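Local coordinates for carbonic anhydrase (Sordaria macrospora, PDB 4O1J), which catalyses the reversible hydration of carbon dioxide to hydrogencarbonate as a zinc-dependent beta-class enzyme that assembles into a tetramer, at the interface of chains A and B. Sequence-based numbering; all coordinates share one arbitrary frame. Chains: chain A/B, Carbonic anhydrase.

Contact 1: the interface of chains A and B. Residues chain A 75, 93-94, 97; chain B 57-58, 80, 131.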
# COMPACT_ATOMS: atom_id res chain seq x y z
N PHE A 75 13.13 18.30 3.19
CA PHE A 75 12.54 17.04 3.62
C PHE A 75 12.04 16.28 2.39
O PHE A 75 11.26 16.83 1.63
CB PHE A 75 11.38 17.33 4.58
CG PHE A 75 10.95 16.17 5.42
CD1 PHE A 75 11.75 15.70 6.46
CD2 PHE A 75 9.72 15.57 5.22
CE1 PHE A 75 11.34 14.64 7.25
CE2 PHE A 75 9.30 14.51 6.00
CZ PHE A 75 10.11 14.05 7.02
N ALA A 93 2.42 9.23 4.45
CA ALA A 93 3.10 9.38 5.73
C ALA A 93 4.11 10.53 5.68
O ALA A 93 4.18 11.34 6.62
CB ALA A 93 3.78 8.08 6.12
N VAL A 94 4.86 10.62 4.59
CA VAL A 94 5.87 11.67 4.45
C VAL A 94 5.19 13.02 4.36
O VAL A 94 5.62 13.98 5.00
CB VAL A 94 6.76 11.47 3.19
CG1 VAL A 94 7.73 12.62 3.05
CG2 VAL A 94 7.51 10.14 3.26
N TYR A 97 3.75 13.97 7.86
CA TYR A 97 4.79 14.37 8.80
C TYR A 97 5.37 15.74 8.42
O TYR A 97 5.63 16.58 9.28
CB TYR A 97 5.91 13.34 8.86
CG TYR A 97 6.77 13.47 10.09
CD1 TYR A 97 6.41 12.84 11.27
CD2 TYR A 97 7.94 14.24 10.09
CE1 TYR A 97 7.19 12.95 12.41
CE2 TYR A 97 8.72 14.36 11.23
CZ TYR A 97 8.34 13.71 12.39
OH TYR A 97 9.10 13.82 13.54
N SER B 57 13.36 10.24 5.28
CA SER B 57 12.98 11.47 4.59
C SER B 57 13.61 12.71 5.21
O SER B 57 13.62 13.78 4.59
CB SER B 57 11.45 11.61 4.60
OG SER B 57 10.86 10.77 3.62
N ASP B 58 14.13 12.55 6.43
CA ASP B 58 14.79 13.59 7.22
C ASP B 58 15.59 14.56 6.36
O ASP B 58 16.37 14.14 5.48
CB ASP B 58 15.70 12.93 8.26
CG ASP B 58 16.00 13.84 9.44
OD1 ASP B 58 16.81 14.78 9.28
OD2 ASP B 58 15.44 13.59 10.54
N ILE B 80 9.45 7.90 5.73
CA ILE B 80 9.50 8.17 7.16
C ILE B 80 10.22 7.05 7.92
O ILE B 80 9.79 5.90 7.89
CB ILE B 80 8.09 8.36 7.74
CG1 ILE B 80 7.45 9.60 7.11
CG2 ILE B 80 8.15 8.51 9.26
CD1 ILE B 80 8.26 10.88 7.29
N LEU B 131 0.14 7.84 10.26
CA LEU B 131 1.48 7.62 10.82
C LEU B 131 1.61 6.45 11.80
O LEU B 131 2.65 5.79 11.84
CB LEU B 131 1.97 8.90 11.49
CG LEU B 131 2.43 9.98 10.49
CD1 LEU B 131 2.32 11.38 11.07
CD2 LEU B 131 3.87 9.71 10.05

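Contact 2: the interface of chains A and B. Residues chain A 89, 92-93, 96; chain B 80, 130-131, 134.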
# COMPACT_ATOMS: atom_id res chain seq x y z
N ILE A 89 0.18 4.67 1.25
CA ILE A 89 0.38 5.05 2.64
C ILE A 89 1.81 5.55 2.88
O ILE A 89 2.04 6.42 3.73
CB ILE A 89 0.06 3.86 3.59
CG1 ILE A 89 0.11 4.31 5.05
CG2 ILE A 89 1.00 2.69 3.34
CD1 ILE A 89 -0.56 3.35 5.99
N THR A 92 1.91 9.22 1.76
CA THR A 92 1.00 9.96 2.62
C THR A 92 1.59 10.17 4.01
O THR A 92 1.30 11.17 4.66
CB THR A 92 -0.35 9.23 2.75
OG1 THR A 92 -0.88 8.97 1.44
CG2 THR A 92 -1.35 10.06 3.56
N ALA A 93 2.42 9.23 4.45
CA ALA A 93 3.10 9.38 5.73
C ALA A 93 4.11 10.53 5.68
O ALA A 93 4.18 11.34 6.62
CB ALA A 93 3.78 8.08 6.12
N GLU A 96 2.16 13.78 5.54
CA GLU A 96 1.56 14.12 6.83
C GLU A 96 2.60 14.63 7.81
O GLU A 96 2.36 15.62 8.50
CB GLU A 96 0.85 12.92 7.46
CG GLU A 96 -0.66 13.00 7.41
CD GLU A 96 -1.33 11.70 7.83
OE1 GLU A 96 -2.36 11.33 7.23
OE2 GLU A 96 -0.83 11.07 8.79
N ILE B 80 9.45 7.90 5.73
CA ILE B 80 9.50 8.17 7.16
C ILE B 80 10.22 7.05 7.92
O ILE B 80 9.79 5.90 7.89
CB ILE B 80 8.09 8.36 7.74
CG1 ILE B 80 7.45 9.60 7.11
CG2 ILE B 80 8.15 8.51 9.26
CD1 ILE B 80 8.26 10.88 7.29
N VAL B 130 -2.29 8.65 9.33
CA VAL B 130 -1.75 7.42 8.78
C VAL B 130 -0.49 6.94 9.51
O VAL B 130 -0.12 5.77 9.41
CB VAL B 130 -1.46 7.63 7.27
CG1 VAL B 130 0.02 7.48 6.94
CG2 VAL B 130 -2.34 6.73 6.43
N LEU B 131 0.14 7.84 10.26
CA LEU B 131 1.48 7.62 10.82
C LEU B 131 1.61 6.45 11.80
O LEU B 131 2.65 5.79 11.84
CB LEU B 131 1.97 8.90 11.49
CG LEU B 131 2.43 9.98 10.49
CD1 LEU B 131 2.32 11.38 11.07
CD2 LEU B 131 3.87 9.71 10.05
N TRP B 134 1.93 3.43 9.55
CA TRP B 134 3.21 3.36 8.86
C TRP B 134 4.31 2.97 9.84
O TRP B 134 5.17 2.14 9.52
CB TRP B 134 3.56 4.68 8.17
CG TRP B 134 4.94 4.66 7.57
CD1 TRP B 134 6.06 5.27 8.07
CD2 TRP B 134 5.35 3.97 6.39
NE1 TRP B 134 7.14 5.02 7.26
CE2 TRP B 134 6.73 4.21 6.22
CE3 TRP B 134 4.69 3.16 5.45
CZ2 TRP B 134 7.46 3.69 5.15
CZ3 TRP B 134 5.42 2.64 4.39
CH2 TRP B 134 6.79 2.90 4.25

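Contact 3: the interface of chains A and B. Residues chain A 59-60, 62, 65; chain B 64, 71-72.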
# COMPACT_ATOMS: atom_id res chain seq x y z
N SER A 59 18.98 8.48 -10.02
CA SER A 59 20.25 8.82 -9.40
C SER A 59 20.70 10.23 -9.80
O SER A 59 21.51 10.86 -9.11
CB SER A 59 21.34 7.79 -9.77
OG SER A 59 21.52 7.69 -11.17
N ARG A 60 20.14 10.73 -10.89
CA ARG A 60 20.54 12.01 -11.42
C ARG A 60 19.73 13.16 -10.81
O ARG A 60 19.90 14.32 -11.19
CB ARG A 60 20.41 12.00 -12.94
CG ARG A 60 21.13 10.82 -13.57
CD ARG A 60 20.76 10.67 -15.03
NE ARG A 60 19.41 10.12 -15.18
CZ ARG A 60 18.79 9.99 -16.35
NH1 ARG A 60 19.38 10.38 -17.48
NH2 ARG A 60 17.56 9.48 -16.39
N PRO A 62 19.31 14.23 -7.19
CA PRO A 62 19.36 14.48 -5.74
C PRO A 62 18.98 15.92 -5.39
O PRO A 62 19.73 16.85 -5.66
CB PRO A 62 20.82 14.20 -5.39
CG PRO A 62 21.56 14.51 -6.64
CD PRO A 62 20.65 14.14 -7.78
N THR A 65 21.46 18.59 -3.82
CA THR A 65 22.57 19.01 -4.67
C THR A 65 22.12 19.96 -5.77
O THR A 65 22.70 21.03 -5.95
CB THR A 65 23.29 17.80 -5.32
OG1 THR A 65 23.83 16.95 -4.31
CG2 THR A 65 24.43 18.27 -6.21
N THR B 64 23.36 11.98 -1.29
CA THR B 64 24.38 12.34 -2.27
C THR B 64 25.35 13.36 -1.70
O THR B 64 26.52 13.38 -2.09
CB THR B 64 23.73 12.88 -3.56
OG1 THR B 64 22.74 11.95 -4.01
CG2 THR B 64 24.77 13.03 -4.65
N PRO B 71 25.61 13.72 -8.64
CA PRO B 71 24.36 13.24 -9.25
C PRO B 71 24.62 12.23 -10.36
O PRO B 71 25.37 12.51 -11.30
CB PRO B 71 23.73 14.52 -9.82
CG PRO B 71 24.79 15.58 -9.72
CD PRO B 71 25.66 15.19 -8.58
N GLY B 72 24.03 11.04 -10.21
CA GLY B 72 24.13 10.00 -11.21
C GLY B 72 24.71 8.69 -10.70
O GLY B 72 24.85 7.74 -11.47
O HOH W 1 23.46 10.45 -6.66

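Contact 1: the interface of chains A and B
The hydroxyl OG of B:Ser57 lies against both methyls of A:Val94, 3.4 Å from CG2 and 3.7 Å from CG1. It thus meets the forked end of the valine, and this contact is apolar on the chain A side. A:Phe75 covers the same serine from another direction. B:Ser57 CB sits over one face of the ring, toward the rim near CZ, at 3.7 Å. The ring also follows the backbone into the next residue, with CE1 at 3.6 Å from B:Asp58 CA. With chi1 at -162° the ring swings away from the A:Phe75 backbone N and out over the serine.

B:Ile80 fills the middle of the patch and meets A:Phe75, A:Ala93, A:Val94 and A:Tyr97. Its CG1 packs 3.7 Å from A:Val94 CA and lies close to A:Ala93. Its terminal CD1 touches both A:Phe75 CZ and A:Tyr97 CB, each at 3.7 Å. The isoleucine and the phenylalanine cross at about a right angle.

B:Ser57 and B:Asp58 follow the zinc ligand B:Cys56 and belong to the Cys-X-Asp-X-Arg motif of beta-carbonic anhydrases. Chain A therefore lines the surroundings of the chain B zinc site, and A:Phe75 and A:Tyr97 are likely to line its substrate pocket. At the far edge, the CD2 methyl of B:Leu131 approaches A:Ala93 O, the helix carbonyl oxygen, at 3.8 Å.

Contact 2: the interface of chains A and B
A:Glu96 and B:Val130 make the polar link of this patch, which is part of the two-fold subunit interface of the tetramer. The backbone N of B:Val130 donates a hydrogen bond to the carboxylate oxygen OE2 of A:Glu96, 2.9 Å away, with 143° at the hydrogen. OE2 accepts through its syn lone pair, on the side of the other oxygen. OE1 stands 3.4 Å from the same N and adds only a weak bond. The glutamate is extended beyond CG (chi2 170°), which carries the carboxylate to the start of helix 131-134. The helix end may favour the negative charge there. Replacing A:Glu96 with alanine would probably leave the B:Val130 N-H without this acceptor and weaken the hold on that helix start.

A second hydrogen bond works within chain B. The indole NE1 of B:Trp134 donates to B:Ile80 O at 2.9 Å, nearly straight at 173°. The oxygen lies close to the indole plane, so the bond helps fix the turn of the ring.

The apolar contacts centre on B:Val130. Both its methyls, B:Val130 CG1 and CG2, touch A:Ile89 CG1 at 3.7 Å; B:Val130 CG1 also rests on A:Ala93 CA at 3.8 Å. The methyl CB of A:Ala93 points to the indole, 3.9 Å from B:Trp134 CG.

In the fold, one side of helix 89-100 of chain A lies against the short helix 131-134 of chain B and the residue just before it.

Contact 3: the interface of chains A and B
In the two-fold subunit interface of the tetramer, B:Thr64 packs on A:Pro62. B:Thr64 CB touches A:Pro62 CB at 3.7 Å. The hydroxyl OG1 branch lies over the same proline carbon and hydrogen-bonds a water at 3.1 Å. With chi1 (to OG1) at -52°, the methyl CG2 lies opposite the backbone N and turns toward A:Thr65 OG1, 4.0 Å away.

The water connects the threonine to the other chain, since it also lies 3.2 Å from A:Ser59 O. A:Ser59 O takes a direct hydrogen bond too, from the backbone N of B:Gly72 at 2.7 Å. The bond is bent, 130° at the hydrogen, and the donor stands well above the carbonyl plane, not on a lone pair. B:Gly72 has a positive phi of 122°, a backbone shape that residues with a side chain seldom take. A:Ser59 CB and A:Arg60 CG, from the Cys-X-Asp-X-Arg motif of the zinc site, pack along its CA. Beside it, the side chains of A:Pro62 and B:Pro71 cross at about a right angle, A:Pro62 CD lying 3.7 Å from B:Pro71 CB.

In the fold, the chain A loop after strand 51-56 and helix 63-66 meet the same short helix of chain B and the loop leading to its strand 74-79.

Contact 1 and contact 2 adjoin, their C-alpha centres about 7 Å apart. They share A:Ala93, B:Ile80 and B:Leu131, so helix 89-100 of chain A serves both. Contact 3 lies apart, its C-alpha centre about 20 Å from that of contact 1 and about 25 Å from that of contact 2. The loop after strand 51-56, which carries the zinc-site motif, takes part from chain B in contact 1 and from chain A in contact 3. The two-fold symmetry repeats every contact with the chains exchanged. The dimer interface thus borders both zinc sites, which probably ties pairing of subunits within the tetramer to the shape of the active sites.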